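PDB 5NOA: family 88 glycosyl hydrolase from Bacteroides thetaiotaomicron, which probably removes unsaturated uronic acid residues by hydrolysis from the ends of oligosaccharides produced by polysaccharide lyases, in the breakdown of complex glycans such as gum arabic. Local coordinates for residues E67-L71 and C369-R373. Coordinates in Å, arbitrary orientation, origin at the centre of the assembly. Residues are numbered along the deposited sequence.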
ATOM      1  N   GLU A  67      -3.460  -5.768  -9.458  1.00  7.63           N
ATOM      2  CA  GLU A  67      -2.185  -6.455  -9.591  1.00  8.27           C
ATOM      3  C   GLU A  67      -2.373  -7.901 -10.059  1.00  7.54           C
ATOM      4  O   GLU A  67      -1.636  -8.379 -10.935  1.00  8.88           O
ATOM      5  CB  GLU A  67      -1.432  -6.412  -8.264  1.00  9.28           C
ATOM      6  CG  GLU A  67       0.036  -6.735  -8.363  1.00 10.31           C
ATOM      7  CD  GLU A  67       0.887  -5.595  -8.864  1.00 13.25           C
ATOM      8  OE1 GLU A  67       2.041  -5.870  -9.199  1.00 19.24           O
ATOM      9  OE2 GLU A  67       0.431  -4.431  -8.886  1.00 16.85           O
ATOM     10  N   ALA A  68      -3.311  -8.600  -9.422  1.00  8.01           N
ATOM     11  CA  ALA A  68      -3.582  -9.988  -9.806  1.00  8.39           C
ATOM     12  C   ALA A  68      -4.065 -10.095 -11.266  1.00  8.06           C
ATOM     13  O   ALA A  68      -3.696 -11.031 -11.954  1.00  9.60           O
ATOM     14  CB  ALA A  68      -4.600 -10.596  -8.847  1.00  9.32           C
ATOM     15  N   TYR A  69      -4.857  -9.127 -11.723  1.00  8.18           N
ATOM     16  CA  TYR A  69      -5.289  -9.102 -13.112  1.00  9.15           C
ATOM     17  C   TYR A  69      -4.109  -8.877 -14.033  1.00 10.07           C
ATOM     18  O   TYR A  69      -3.968  -9.545 -15.055  1.00 11.48           O
ATOM     19  CB  TYR A  69      -6.373  -8.035 -13.345  1.00  9.47           C
ATOM     20  CG  TYR A  69      -6.792  -8.019 -14.780  1.00 10.16           C
ATOM     21  CD1 TYR A  69      -7.449  -9.112 -15.321  1.00 10.69           C
ATOM     22  CD2 TYR A  69      -6.425  -6.985 -15.629  1.00 11.33           C
ATOM     23  CE1 TYR A  69      -7.796  -9.136 -16.645  1.00 13.29           C
ATOM     24  CE2 TYR A  69      -6.775  -7.012 -16.989  1.00 13.08           C
ATOM     25  CZ  TYR A  69      -7.449  -8.098 -17.475  1.00 12.59           C
ATOM     26  OH  TYR A  69      -7.786  -8.126 -18.803  1.00 17.56           O
ATOM     27  N   PHE A  70      -3.246  -7.920 -13.700  1.00  9.36           N
ATOM     28  CA  PHE A  70      -2.059  -7.681 -14.534  1.00 10.49           C
ATOM     29  C   PHE A  70      -1.184  -8.933 -14.630  1.00 11.10           C
ATOM     30  O   PHE A  70      -0.583  -9.205 -15.678  1.00 13.42           O
ATOM     31  CB  PHE A  70      -1.207  -6.546 -13.981  1.00 11.87           C
ATOM     32  CG  PHE A  70      -1.881  -5.224 -13.949  1.00 13.44           C
ATOM     33  CD1 PHE A  70      -2.949  -4.909 -14.768  1.00 15.06           C
ATOM     34  CD2 PHE A  70      -1.441  -4.269 -13.045  1.00 17.63           C
ATOM     35  CE1 PHE A  70      -3.547  -3.667 -14.712  1.00 16.79           C
ATOM     36  CE2 PHE A  70      -2.032  -3.025 -12.996  1.00 20.81           C
ATOM     37  CZ  PHE A  70      -3.085  -2.724 -13.834  1.00 24.30           C
ATOM     38  N   LEU A  71      -1.064  -9.684 -13.539  1.00 10.03           N
ATOM     39  CA  LEU A  71      -0.242 -10.897 -13.533  1.00 10.75           C
ATOM     40  C   LEU A  71      -0.873 -12.039 -14.305  1.00 11.28           C
ATOM     41  O   LEU A  71      -0.175 -12.710 -15.061  1.00 14.22           O
ATOM     42  CB  LEU A  71       0.022 -11.352 -12.098  1.00 10.89           C
ATOM     43  CG  LEU A  71       0.990 -12.509 -11.950  1.00 11.82           C
ATOM     44  CD1 LEU A  71       2.413 -11.993 -12.030  1.00 15.48           C
ATOM     45  CD2 LEU A  71       0.785 -13.220 -10.612  1.00 12.93           C
ATOM     46  N   CYS A 369       1.949 -11.609  -5.998  1.00  6.64           N
ATOM     47  CA  CYS A 369       2.188 -11.344  -7.400  1.00  7.03           C
ATOM     48  C   CYS A 369       3.671 -11.064  -7.631  1.00  7.41           C
ATOM     49  O   CYS A 369       4.246 -11.509  -8.642  1.00  7.93           O
ATOM     50  CB  CYS A 369       1.333 -10.197  -7.888  1.00  8.81           C
ATOM     51  SG  CYS A 369      -0.438 -10.576  -8.051  1.00 10.92           S
ATOM     52  N   GLU A 370       4.261 -10.257  -6.768  1.00  7.43           N
ATOM     53  CA  GLU A 370       5.669  -9.927  -6.936  1.00  7.98           C
ATOM     54  C   GLU A 370       6.559 -11.153  -6.740  1.00  7.49           C
ATOM     55  O   GLU A 370       7.593 -11.266  -7.406  1.00  8.85           O
ATOM     56  CB  GLU A 370       6.083  -8.769  -6.037  1.00  9.27           C
ATOM     57  CG  GLU A 370       7.358  -8.099  -6.491  1.00  9.75           C
ATOM     58  CD  GLU A 370       7.277  -7.469  -7.877  1.00 11.19           C
ATOM     59  OE1 GLU A 370       6.178  -7.046  -8.348  1.00 13.30           O
ATOM     60  OE2 GLU A 370       8.319  -7.399  -8.530  1.00 12.46           O
ATOM     61  N   ARG A 371       6.137 -12.068  -5.881  1.00  7.28           N
ATOM     62  CA  ARG A 371       6.867 -13.318  -5.745  1.00  7.66           C
ATOM     63  C   ARG A 371       6.853 -14.138  -7.015  1.00  7.61           C
ATOM     64  O   ARG A 371       7.872 -14.714  -7.383  1.00  8.08           O
ATOM     65  CB  ARG A 371       6.306 -14.152  -4.600  1.00  7.88           C
ATOM     66  CG  ARG A 371       7.107 -15.426  -4.431  1.00  9.31           C
ATOM     67  CD  ARG A 371       6.938 -16.052  -3.111  1.00 10.56           C
ATOM     68  NE  ARG A 371       7.861 -17.159  -2.912  1.00 12.05           N
ATOM     69  CZ  ARG A 371       9.139 -17.046  -2.553  1.00 11.88           C
ATOM     70  NH1 ARG A 371       9.712 -15.897  -2.317  1.00 13.19           N
ATOM     71  NH2 ARG A 371       9.853 -18.147  -2.408  1.00 12.85           N
ATOM     72  N   VAL A 372       5.703 -14.219  -7.685  1.00  7.76           N
ATOM     73  CA  VAL A 372       5.653 -14.924  -8.970  1.00  7.83           C
ATOM     74  C   VAL A 372       6.663 -14.343  -9.940  1.00  8.08           C
ATOM     75  O   VAL A 372       7.385 -15.089 -10.619  1.00  9.23           O
ATOM     76  CB  VAL A 372       4.233 -14.896  -9.559  1.00  8.17           C
ATOM     77  CG1 VAL A 372       4.218 -15.419 -10.995  1.00  8.94           C
ATOM     78  CG2 VAL A 372       3.290 -15.688  -8.710  1.00  8.64           C
ATOM     79  N   ARG A 373       6.722 -13.018 -10.008  1.00  7.97           N
ATOM     80  CA  ARG A 373       7.687 -12.362 -10.891  1.00  9.05           C
ATOM     81  C   ARG A 373       9.139 -12.730 -10.567  1.00  9.02           C
ATOM     82  O   ARG A 373       9.952 -13.020 -11.455  1.00 11.57           O
ATOM     83  CB  ARG A 373       7.473 -10.852 -10.930  1.00  9.49           C
ATOM     84  CG  ARG A 373       6.068 -10.476 -11.429  1.00 11.24           C
ATOM     85  CD  ARG A 373       5.874  -8.985 -11.511  1.00 12.96           C
ATOM     86  NE  ARG A 373       4.478  -8.620 -11.850  1.00 14.18           N
ATOM     87  CZ  ARG A 373       3.569  -8.168 -10.994  1.00 15.12           C
ATOM     88  NH1 ARG A 373       3.800  -7.973  -9.674  1.00 15.50           N
ATOM     89  NH2 ARG A 373       2.364  -7.869 -11.483  1.00 18.63           N
TER
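Arg-373 bridges two carboxylates. Its NH1 lies 2.8 Å from OE1 of Glu-67, and its NH2 lies 3.1 Å from the same oxygen. Both hydrogen bonds are weak, their N-H...O angles bent, yet belong to a salt bridge. Within its own helix, NH1 of Arg-373 also pairs with OE1 of Glu-370 at 2.9 Å, so the cation offsets two acidic oxygens, OE1 of Glu-67 and OE1 of Glu-370, 4.4 Å apart. OE2 of Glu-370 is taken by Asn-304 of helix 289-304. Leu-71 covers one guanidinium face with CD1, and its CD2 meets SG of Cys-369 (3.9 Å) and CB of Val-372 (4.0 Å). SG of Cys-369 also packs on the helix backbone, 3.6 Å from CA of Ala-68, whose CB points away. Ile-37 of helix 29-47 touches both Leu-71 and Cys-369. The segment axes run 27° apart, 10.5 Å at closest approach, joining early and final helices as expected where an (α/α)6 barrel closes on itself. Arginine's long, multivalent side chain thus gathers charges beside an apolar seam, making this closure electrostatic and hydrophobic.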